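Local coordinates for protein cytochrome c' (Rhodopseudomonas palustris, PDB 1MQV) that carries a single covalently bound, five-coordinate high-spin heme in a four-helix bundle and probably takes part in electron transfer, though its exact role is not known, at residues Lys50-Phe55 / Asp80-Leu85; Gly94-Glu99 / Ala104-Val109. The protein carries 3 engineered substitutions. One frame throughout, in Å; residues are numbered along the deposited sequence.

Contact 1: residues Lys50-Phe55 / Asp80-Leu85. With HEC (heme c), chain C.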
ATOM      1  N   LYS A  50       9.579  -0.825  -2.325  1.00 23.78           N
ATOM      2  CA  LYS A  50      10.494  -1.420  -1.358  1.00 27.16           C
ATOM      3  C   LYS A  50      10.016  -2.780  -0.890  1.00 27.78           C
ATOM      4  O   LYS A  50      10.828  -3.684  -0.693  1.00 25.94           O
ATOM      5  CB  LYS A  50      10.628  -0.501  -0.140  1.00 25.23           C
ATOM      6  CG  LYS A  50      11.366   0.797  -0.419  1.00 36.16           C
ATOM      7  CD  LYS A  50      11.456   1.613   0.868  1.00 36.47           C
ATOM      8  CE  LYS A  50      11.954   3.027   0.561  1.00 91.08           C
ATOM      9  NZ  LYS A  50      11.944   3.940   1.744  1.00 62.49           N
ATOM     10  N   LEU A  51       8.694  -2.944  -0.721  1.00 23.16           N
ATOM     11  CA  LEU A  51       8.133  -4.196  -0.198  1.00 20.63           C
ATOM     12  C   LEU A  51       8.449  -5.521  -0.916  1.00 27.37           C
ATOM     13  O   LEU A  51       8.572  -6.549  -0.253  1.00 24.62           O
ATOM     14  CB  LEU A  51       6.602  -4.039   0.048  1.00 20.79           C
ATOM     15  CG  LEU A  51       6.360  -3.066   1.243  1.00 22.74           C
ATOM     16  CD1 LEU A  51       4.990  -2.349   1.171  1.00 22.65           C
ATOM     17  CD2 LEU A  51       6.540  -3.830   2.584  1.00 23.71           C
ATOM     18  N   PRO A  52       8.621  -5.517  -2.268  1.00 22.12           N
ATOM     19  CA  PRO A  52       8.926  -6.760  -2.988  1.00 26.78           C
ATOM     20  C   PRO A  52      10.178  -7.464  -2.526  1.00 27.76           C
ATOM     21  O   PRO A  52      10.313  -8.661  -2.725  1.00 24.62           O
ATOM     22  CB  PRO A  52       9.076  -6.291  -4.423  1.00 25.02           C
ATOM     23  CG  PRO A  52       7.999  -5.227  -4.497  1.00 26.01           C
ATOM     24  CD  PRO A  52       8.282  -4.440  -3.224  1.00 27.04           C
ATOM     25  N   ALA A  53      11.096  -6.710  -1.927  1.00 25.27           N
ATOM     26  CA  ALA A  53      12.343  -7.307  -1.480  1.00 22.58           C
ATOM     27  C   ALA A  53      12.280  -7.813  -0.029  1.00 29.13           C
ATOM     28  O   ALA A  53      13.265  -8.345   0.480  1.00 26.13           O
ATOM     29  CB  ALA A  53      13.472  -6.307  -1.644  1.00 25.74           C
ATOM     30  N   LEU A  54      11.124  -7.715   0.611  1.00 24.60           N
ATOM     31  CA  LEU A  54      11.018  -8.121   2.034  1.00 20.74           C
ATOM     32  C   LEU A  54      10.161  -9.327   2.427  1.00 23.86           C
ATOM     33  O   LEU A  54       9.737  -9.441   3.592  1.00 28.12           O
ATOM     34  CB  LEU A  54      10.568  -6.896   2.835  1.00 20.01           C
ATOM     35  CG  LEU A  54      11.407  -5.662   2.687  1.00 19.61           C
ATOM     36  CD1 LEU A  54      10.724  -4.529   3.500  1.00 24.01           C
ATOM     37  CD2 LEU A  54      12.802  -5.920   3.268  1.00 27.61           C
ATOM     38  N   PHE A  55       9.850 -10.208   1.469  1.00 21.60           N
ATOM     39  CA  PHE A  55       9.058 -11.391   1.765  1.00 21.11           C
ATOM     40  C   PHE A  55       9.796 -12.673   1.340  1.00 31.11           C
ATOM     41  O   PHE A  55       9.395 -13.363   0.418  1.00 24.40           O
ATOM     42  CB  PHE A  55       7.669 -11.329   1.074  1.00 23.84           C
ATOM     43  CG  PHE A  55       6.737 -10.305   1.689  1.00 23.84           C
ATOM     44  CD1 PHE A  55       6.841  -8.950   1.336  1.00 22.11           C
ATOM     45  CD2 PHE A  55       5.799 -10.677   2.660  1.00 27.47           C
ATOM     46  CE1 PHE A  55       6.036  -7.991   1.941  1.00 19.62           C
ATOM     47  CE2 PHE A  55       4.978  -9.711   3.275  1.00 25.30           C
ATOM     48  CZ  PHE A  55       5.104  -8.364   2.905  1.00 22.65           C
ATOM     49  N   ASP A  80       3.736  -8.552  -8.307  1.00 24.72           N
ATOM     50  CA  ASP A  80       3.115  -7.668  -9.282  1.00 19.84           C
ATOM     51  C   ASP A  80       1.964  -6.802  -8.738  1.00 22.81           C
ATOM     52  O   ASP A  80       1.663  -5.741  -9.311  1.00 19.67           O
ATOM     53  CB  ASP A  80       2.646  -8.500 -10.485  1.00 19.14           C
ATOM     54  CG  ASP A  80       3.834  -9.097 -11.279  1.00 28.90           C
ATOM     55  OD1 ASP A  80       5.007  -8.878 -10.908  1.00 30.27           O
ATOM     56  OD2 ASP A  80       3.618  -9.789 -12.290  1.00 30.38           O
ATOM     57  N   LEU A  81       1.348  -7.226  -7.635  1.00 19.13           N
ATOM     58  CA  LEU A  81       0.252  -6.455  -7.055  1.00 20.42           C
ATOM     59  C   LEU A  81       0.916  -5.252  -6.381  1.00 22.93           C
ATOM     60  O   LEU A  81       0.323  -4.187  -6.277  1.00 22.73           O
ATOM     61  CB  LEU A  81      -0.555  -7.275  -6.019  1.00 20.81           C
ATOM     62  CG  LEU A  81      -2.089  -7.192  -6.038  1.00 58.19           C
ATOM     63  CD1 LEU A  81      -2.560  -5.751  -6.248  1.00 52.78           C
ATOM     64  CD2 LEU A  81      -2.600  -8.074  -7.181  1.00 61.60           C
ATOM     65  N   PHE A  82       2.139  -5.416  -5.869  1.00 25.15           N
ATOM     66  CA  PHE A  82       2.763  -4.244  -5.281  1.00 20.75           C
ATOM     67  C   PHE A  82       3.161  -3.315  -6.433  1.00 23.59           C
ATOM     68  O   PHE A  82       3.102  -2.086  -6.307  1.00 21.97           O
ATOM     69  CB  PHE A  82       4.022  -4.576  -4.491  1.00 22.32           C
ATOM     70  CG  PHE A  82       3.750  -5.004  -3.097  1.00 17.52           C
ATOM     71  CD1 PHE A  82       3.160  -4.131  -2.185  1.00 21.65           C
ATOM     72  CD2 PHE A  82       4.169  -6.253  -2.661  1.00 25.63           C
ATOM     73  CE1 PHE A  82       3.002  -4.485  -0.855  1.00 25.12           C
ATOM     74  CE2 PHE A  82       4.012  -6.615  -1.326  1.00 19.38           C
ATOM     75  CZ  PHE A  82       3.435  -5.732  -0.427  1.00 19.77           C
ATOM     76  N   ALA A  83       3.585  -3.896  -7.551  1.00 21.41           N
ATOM     77  CA  ALA A  83       3.984  -3.059  -8.689  1.00 25.54           C
ATOM     78  C   ALA A  83       2.741  -2.321  -9.195  1.00 21.75           C
ATOM     79  O   ALA A  83       2.842  -1.156  -9.659  1.00 21.69           O
ATOM     80  CB  ALA A  83       4.565  -3.882  -9.802  1.00 23.28           C
ATOM     81  N   LYS A  84       1.600  -2.998  -9.139  1.00 19.11           N
ATOM     82  CA  LYS A  84       0.333  -2.381  -9.563  1.00 24.93           C
ATOM     83  C   LYS A  84      -0.006  -1.199  -8.651  1.00 23.51           C
ATOM     84  O   LYS A  84      -0.346  -0.111  -9.101  1.00 20.89           O
ATOM     85  CB  LYS A  84      -0.803  -3.424  -9.551  1.00 21.19           C
ATOM     86  CG  LYS A  84      -2.195  -2.876  -9.840  1.00 22.16           C
ATOM     87  CD  LYS A  84      -3.196  -3.993 -10.111  1.00 21.75           C
ATOM     88  CE  LYS A  84      -4.582  -3.405 -10.326  1.00 35.16           C
ATOM     89  NZ  LYS A  84      -5.587  -4.458 -10.332  1.00 43.65           N
ATOM     90  N   LEU A  85       0.150  -1.377  -7.347  1.00 19.71           N
ATOM     91  CA  LEU A  85      -0.147  -0.281  -6.457  1.00 15.06           C
ATOM     92  C   LEU A  85       0.828   0.863  -6.650  1.00 17.81           C
ATOM     93  O   LEU A  85       0.442   2.020  -6.603  1.00 24.07           O
ATOM     94  CB  LEU A  85      -0.145  -0.785  -4.985  1.00 21.08           C
ATOM     95  CG  LEU A  85      -0.288   0.312  -3.916  1.00 19.76           C
ATOM     96  CD1 LEU A  85      -1.633   1.152  -4.037  1.00 14.80           C
ATOM     97  CD2 LEU A  85      -0.205  -0.445  -2.559  1.00 17.49           C
TER
HETATM   98 FE   HEC C 150      -1.104  -4.260   3.423  1.00 22.98          FE
HETATM   99  CHA HEC C 150      -0.076  -5.508   6.377  1.00 30.81           C
HETATM  100  CHB HEC C 150      -1.940  -1.327   4.971  1.00 25.45           C
HETATM  101  CHC HEC C 150      -1.417  -2.730   0.420  1.00 25.38           C
HETATM  102  CHD HEC C 150       0.171  -7.095   1.738  1.00 19.77           C
HETATM  103  NA  HEC C 150      -1.031  -3.548   5.349  1.00 20.82           N
HETATM  104  C1A HEC C 150      -0.559  -4.251   6.415  1.00 24.93           C
HETATM  105  C2A HEC C 150      -0.668  -3.449   7.576  1.00 19.12           C
HETATM  106  C3A HEC C 150      -1.239  -2.222   7.218  1.00 21.06           C
HETATM  107  C4A HEC C 150      -1.445  -2.327   5.790  1.00 18.34           C
HETATM  108  CMA HEC C 150      -1.636  -0.997   7.980  1.00 23.52           C
HETATM  109  CAA HEC C 150      -0.313  -3.892   8.990  1.00 24.96           C
HETATM  110  CBA HEC C 150       1.141  -3.579   9.264  1.00 17.59           C
HETATM  111  CGA HEC C 150       1.499  -3.821  10.736  1.00 30.40           C
HETATM  112  O1A HEC C 150       1.566  -2.835  11.477  1.00 26.20           O
HETATM  113  O2A HEC C 150       1.702  -4.988  11.123  1.00 28.51           O
HETATM  114  NB  HEC C 150      -1.590  -2.470   2.843  1.00 19.58           N
HETATM  115  C1B HEC C 150      -2.037  -1.391   3.588  1.00 23.23           C
HETATM  116  C2B HEC C 150      -2.556  -0.281   2.759  1.00 28.20           C
HETATM  117  C3B HEC C 150      -2.418  -0.677   1.487  1.00 21.32           C
HETATM  118  C4B HEC C 150      -1.782  -2.025   1.535  1.00 18.90           C
HETATM  119  CMB HEC C 150      -3.170   1.029   3.344  1.00 20.99           C
HETATM  120  CAB HEC C 150      -2.802   0.028   0.264  1.00 21.14           C
HETATM  121  CBB HEC C 150      -2.458   1.362  -0.003  1.00 23.49           C
HETATM  122  NC  HEC C 150      -0.640  -4.770   1.525  1.00 24.39           N
HETATM  123  C1C HEC C 150      -0.865  -4.014   0.375  1.00 22.03           C
HETATM  124  C2C HEC C 150      -0.569  -4.742  -0.799  1.00 22.29           C
HETATM  125  C3C HEC C 150      -0.138  -6.002  -0.476  1.00 22.42           C
HETATM  126  C4C HEC C 150      -0.202  -5.985   1.017  1.00 18.51           C
HETATM  127  CMC HEC C 150      -0.889  -4.264  -2.256  1.00 18.74           C
HETATM  128  CAC HEC C 150       0.218  -7.176  -1.260  1.00 22.13           C
HETATM  129  CBC HEC C 150       0.662  -6.972  -2.648  1.00 20.89           C
HETATM  130  ND  HEC C 150      -0.150  -5.990   3.902  1.00 21.45           N
HETATM  131  C1D HEC C 150       0.196  -7.094   3.165  1.00 17.95           C
HETATM  132  C2D HEC C 150       0.662  -8.205   4.021  1.00 25.06           C
HETATM  133  C3D HEC C 150       0.571  -7.727   5.306  1.00 15.91           C
HETATM  134  C4D HEC C 150       0.092  -6.348   5.245  1.00 31.97           C
HETATM  135  CMD HEC C 150       1.354  -9.471   3.436  1.00 23.54           C
HETATM  136  CAD HEC C 150       1.049  -8.544   6.599  1.00 20.21           C
HETATM  137  CBD HEC C 150       2.516  -8.072   6.829  1.00 18.57           C
HETATM  138  CGD HEC C 150       3.174  -8.929   7.907  1.00 23.04           C
HETATM  139  O1D HEC C 150       2.484  -9.139   8.914  1.00 23.67           O
HETATM  140  O2D HEC C 150       4.325  -9.375   7.729  1.00 28.62           O
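Phe-82 on helix 75-95 meets Leu-51, Pro-52 and Phe-55 of the 3-10 turn and loop after helix 34-50, closing one wall of the heme pocket in this cytochrome c' four-helix bundle. The contact is buried and wholly apolar. In helix order, Leu-81 comes first and faces the cofactor rather than the loop: its CB lies 3.6 Å from heme CBC, the methyl end of a substituent derived from a vinyl group. Phe-82 follows and carries the whole contact, its benzene ring held between loop and heme. CG stands anti to the carbonyl carbon (chi1 -84°), which sends the ring across toward the loop. One face of the Phe-82 ring takes heme CBC, 3.4 Å above the plane and over the ring centre. Leu-51 covers the opposite face from nearer the rim in a CH-pi contact, CB 3.8 Å from the Phe-82 centroid and 17° off the normal. The Leu-51 branch CD1 adds a touch at 3.6 Å on Phe-82 CE1. Pro-52 backs the root of the side chain, CG to Phe-82 CB, while Phe-55, crossing at about a right angle, brings CE1 to within 4.1 Å of Phe-82 CE2. The loop also touches the cofactor directly, Phe-55 CE2 lying 3.6 Å from the heme methyl CMD. Phe-78, one helical turn before Phe-82, meets both phenylalanine rings edge-to-face. With only an alanine at Phe-82, Leu-51 and heme CBC would probably face each other across a gap and Phe-55 would lose a ring neighbour. Leu-85 closes the walk: with CG anti to the backbone N (chi1 173°), it reaches the heme's other vinyl-derived arm, Leu-85 CD2 lying 3.9 Å from heme CBB.

Contact 2: residues Gly94-Glu99 / Ala104-Val109; sequences GTIKDE and ANIGGV
The short turn joining helices 75-95 and 99-120 of the four-helix bundle brings Thr-95 and Ile-96 against Asn-105 and Ile-106, nearly two turns into helix 99-120. Ile-96 is the first residue to leave helical geometry, and its side chain points toward helix 99-120. With CG1 anti to the carbonyl carbon (chi1 -65°), Ile-96 slides past Asn-105 in the opposite direction, CG1 to Asn-105 CB 3.9 Å. Ile-96 CD1 goes on to Ile-106 CD1, also at 3.9 Å, and the engineered Trp-32 touches Ile-96 from a neighbouring loop. Ile-106 continues inward to Ile-22 and Leu-26 of helix 4-27, tying the turn to the bundle core. Asp-98 is the N-cap of helix 99-120, its side chain capping a backbone N in the first turn; OD1 is also hydrogen-bonded to Ser-101 OG. The helix is kinked at Gly-107 and Gly-108, whose N atoms lack the bond to the turn before; Gly-108 N makes a weak 3.4 Å bond to Asn-105 O. On the outer side, Thr-95 OG1 comes to 4.1 Å from Asn-105 CB, while Asn-105 ND2 stops 3.7 Å short of the carbonyl oxygen Thr-95 O.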
ATOM      1  N   GLY A  94      -0.440  12.329 -10.850  1.00 29.61           N
ATOM      2  CA  GLY A  94      -0.719  13.125 -12.025  1.00 31.60           C
ATOM      3  C   GLY A  94      -2.207  13.376 -12.223  1.00 41.70           C
ATOM      4  O   GLY A  94      -2.599  14.437 -12.715  1.00 39.99           O
ATOM      5  N   THR A  95      -3.056  12.428 -11.821  1.00 30.28           N
ATOM      6  CA  THR A  95      -4.499  12.593 -12.031  1.00 31.15           C
ATOM      7  C   THR A  95      -5.271  13.258 -10.900  1.00 36.73           C
ATOM      8  O   THR A  95      -6.357  13.790 -11.132  1.00 41.37           O
ATOM      9  CB  THR A  95      -5.165  11.246 -12.337  1.00 26.25           C
ATOM     10  OG1 THR A  95      -5.091  10.390 -11.186  1.00 50.68           O
ATOM     11  CG2 THR A  95      -4.458  10.573 -13.511  1.00 45.43           C
ATOM     12  N   ILE A  96      -4.750  13.215  -9.672  1.00 23.63           N
ATOM     13  CA  ILE A  96      -5.470  13.860  -8.563  1.00 21.80           C
ATOM     14  C   ILE A  96      -4.923  15.273  -8.297  1.00 32.94           C
ATOM     15  O   ILE A  96      -3.893  15.471  -7.656  1.00 29.78           O
ATOM     16  CB  ILE A  96      -5.424  12.963  -7.294  1.00 28.26           C
ATOM     17  CG1 ILE A  96      -6.198  11.676  -7.609  1.00 24.13           C
ATOM     18  CG2 ILE A  96      -6.079  13.703  -6.072  1.00 25.00           C
ATOM     19  CD1 ILE A  96      -6.182  10.614  -6.490  1.00 23.76           C
ATOM     20  N   LYS A  97      -5.662  16.269  -8.776  1.00 29.83           N
ATOM     21  CA  LYS A  97      -5.217  17.655  -8.703  1.00 33.90           C
ATOM     22  C   LYS A  97      -6.148  18.592  -7.916  1.00 39.68           C
ATOM     23  O   LYS A  97      -5.822  19.770  -7.694  1.00 32.62           O
ATOM     24  CB  LYS A  97      -5.073  18.189 -10.131  1.00 31.69           C
ATOM     25  CG  LYS A  97      -6.438  18.382 -10.798  0.20 26.71           C
ATOM     26  CD  LYS A  97      -6.338  18.867 -12.222  0.20 30.18           C
ATOM     27  CE  LYS A  97      -6.073  17.714 -13.161  0.20 24.53           C
ATOM     28  NZ  LYS A  97      -5.959  18.170 -14.570  0.20 51.17           N
ATOM     29  N   ASP A  98      -7.306  18.074  -7.525  1.00 30.06           N
ATOM     30  CA  ASP A  98      -8.282  18.843  -6.759  1.00 28.72           C
ATOM     31  C   ASP A  98      -9.195  17.870  -6.051  1.00 23.31           C
ATOM     32  O   ASP A  98      -9.062  16.678  -6.269  1.00 23.91           O
ATOM     33  CB  ASP A  98      -9.092  19.766  -7.673  1.00 24.32           C
ATOM     34  CG  ASP A  98      -9.668  19.062  -8.893  1.00 50.68           C
ATOM     35  OD1 ASP A  98      -9.979  17.860  -8.828  1.00 27.60           O
ATOM     36  OD2 ASP A  98      -9.844  19.737  -9.931  1.00 36.88           O
ATOM     37  N   GLU A  99     -10.133  18.371  -5.239  1.00 22.53           N
ATOM     38  CA  GLU A  99     -11.027  17.505  -4.481  1.00 25.48           C
ATOM     39  C   GLU A  99     -11.902  16.649  -5.346  1.00 26.24           C
ATOM     40  O   GLU A  99     -12.153  15.479  -5.046  1.00 22.04           O
ATOM     41  CB  GLU A  99     -11.886  18.312  -3.508  1.00 26.66           C
ATOM     42  CG  GLU A  99     -12.740  17.388  -2.646  1.00 31.82           C
ATOM     43  CD  GLU A  99     -13.072  17.990  -1.315  1.00 61.42           C
ATOM     44  OE1 GLU A  99     -12.419  18.995  -0.943  1.00 47.96           O
ATOM     45  OE2 GLU A  99     -13.975  17.451  -0.638  1.00 49.78           O
ATOM     46  N   ALA A 104     -13.006  11.157  -7.636  1.00 24.07           N
ATOM     47  CA  ALA A 104     -13.214  10.300  -8.794  1.00 27.51           C
ATOM     48  C   ALA A 104     -12.130   9.241  -8.970  1.00 27.99           C
ATOM     49  O   ALA A 104     -12.422   8.125  -9.391  1.00 32.17           O
ATOM     50  CB  ALA A 104     -13.288  11.152 -10.065  1.00 29.76           C
ATOM     51  N   ASN A 105     -10.899   9.579  -8.598  1.00 26.90           N
ATOM     52  CA  ASN A 105      -9.752   8.701  -8.853  1.00 20.97           C
ATOM     53  C   ASN A 105      -9.062   7.905  -7.749  1.00 30.06           C
ATOM     54  O   ASN A 105      -8.293   6.961  -8.025  1.00 24.04           O
ATOM     55  CB  ASN A 105      -8.707   9.514  -9.584  1.00 19.03           C
ATOM     56  CG  ASN A 105      -9.223   9.998 -10.927  1.00 27.32           C
ATOM     57  OD1 ASN A 105      -9.760   9.212 -11.689  1.00 35.40           O
ATOM     58  ND2 ASN A 105      -9.100  11.286 -11.202  1.00 29.83           N
ATOM     59  N   ILE A 106      -9.366   8.234  -6.512  1.00 18.08           N
ATOM     60  CA  ILE A 106      -8.664   7.564  -5.414  1.00 18.75           C
ATOM     61  C   ILE A 106      -9.009   6.083  -5.296  1.00 19.93           C
ATOM     62  O   ILE A 106      -8.172   5.288  -4.842  1.00 24.27           O
ATOM     63  CB  ILE A 106      -8.928   8.317  -4.058  1.00 22.28           C
ATOM     64  CG1 ILE A 106      -7.854   7.922  -3.005  1.00 21.84           C
ATOM     65  CG2 ILE A 106     -10.364   8.035  -3.550  1.00 23.89           C
ATOM     66  CD1 ILE A 106      -6.409   8.270  -3.442  1.00 24.64           C
ATOM     67  N   GLY A 107     -10.228   5.686  -5.673  1.00 20.86           N
ATOM     68  CA  GLY A 107     -10.616   4.278  -5.588  1.00 33.27           C
ATOM     69  C   GLY A 107      -9.679   3.307  -6.300  1.00 26.65           C
ATOM     70  O   GLY A 107      -9.423   2.196  -5.807  1.00 34.80           O
ATOM     71  N   GLY A 108      -9.165   3.706  -7.462  1.00 31.58           N
ATOM     72  CA  GLY A 108      -8.251   2.845  -8.200  1.00 36.82           C
ATOM     73  C   GLY A 108      -6.981   2.523  -7.416  1.00 39.03           C
ATOM     74  O   GLY A 108      -6.377   1.447  -7.542  1.00 33.94           O
ATOM     75  N   VAL A 109      -6.574   3.470  -6.592  1.00 23.93           N
ATOM     76  CA  VAL A 109      -5.394   3.289  -5.782  1.00 24.52           C
ATOM     77  C   VAL A 109      -5.680   2.367  -4.604  1.00 24.36           C
ATOM     78  O   VAL A 109      -5.050   1.289  -4.444  1.00 21.84           O
ATOM     79  CB  VAL A 109      -4.904   4.651  -5.236  1.00 29.29           C
ATOM     80  CG1 VAL A 109      -3.628   4.463  -4.432  1.00 26.34           C
ATOM     81  CG2 VAL A 109      -4.681   5.644  -6.408  1.00 25.40           C
TER

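How the contacts relate
Helix 75-95 runs through both contacts, whose centres lie 21 Å apart. Contact 1 uses its early part, beside the heme, and contact 2 its final turn together with the connection to helix 99-120. Along the chain they come in series: the pairing of 50-55 with 80-85 is complete before that of 94-99 with 104-109 begins. They nevertheless meet in space, because Leu-85 packs on helix 99-120, its CD1 3.4 Å from Val-109 O. Contact 1 thus packs the connection after helix 34-50 against the heme side of helix 75-95, while contact 2 lies at the turn into helix 99-120, which bears the heme-binding Cys-113, Cys-116 and His-117.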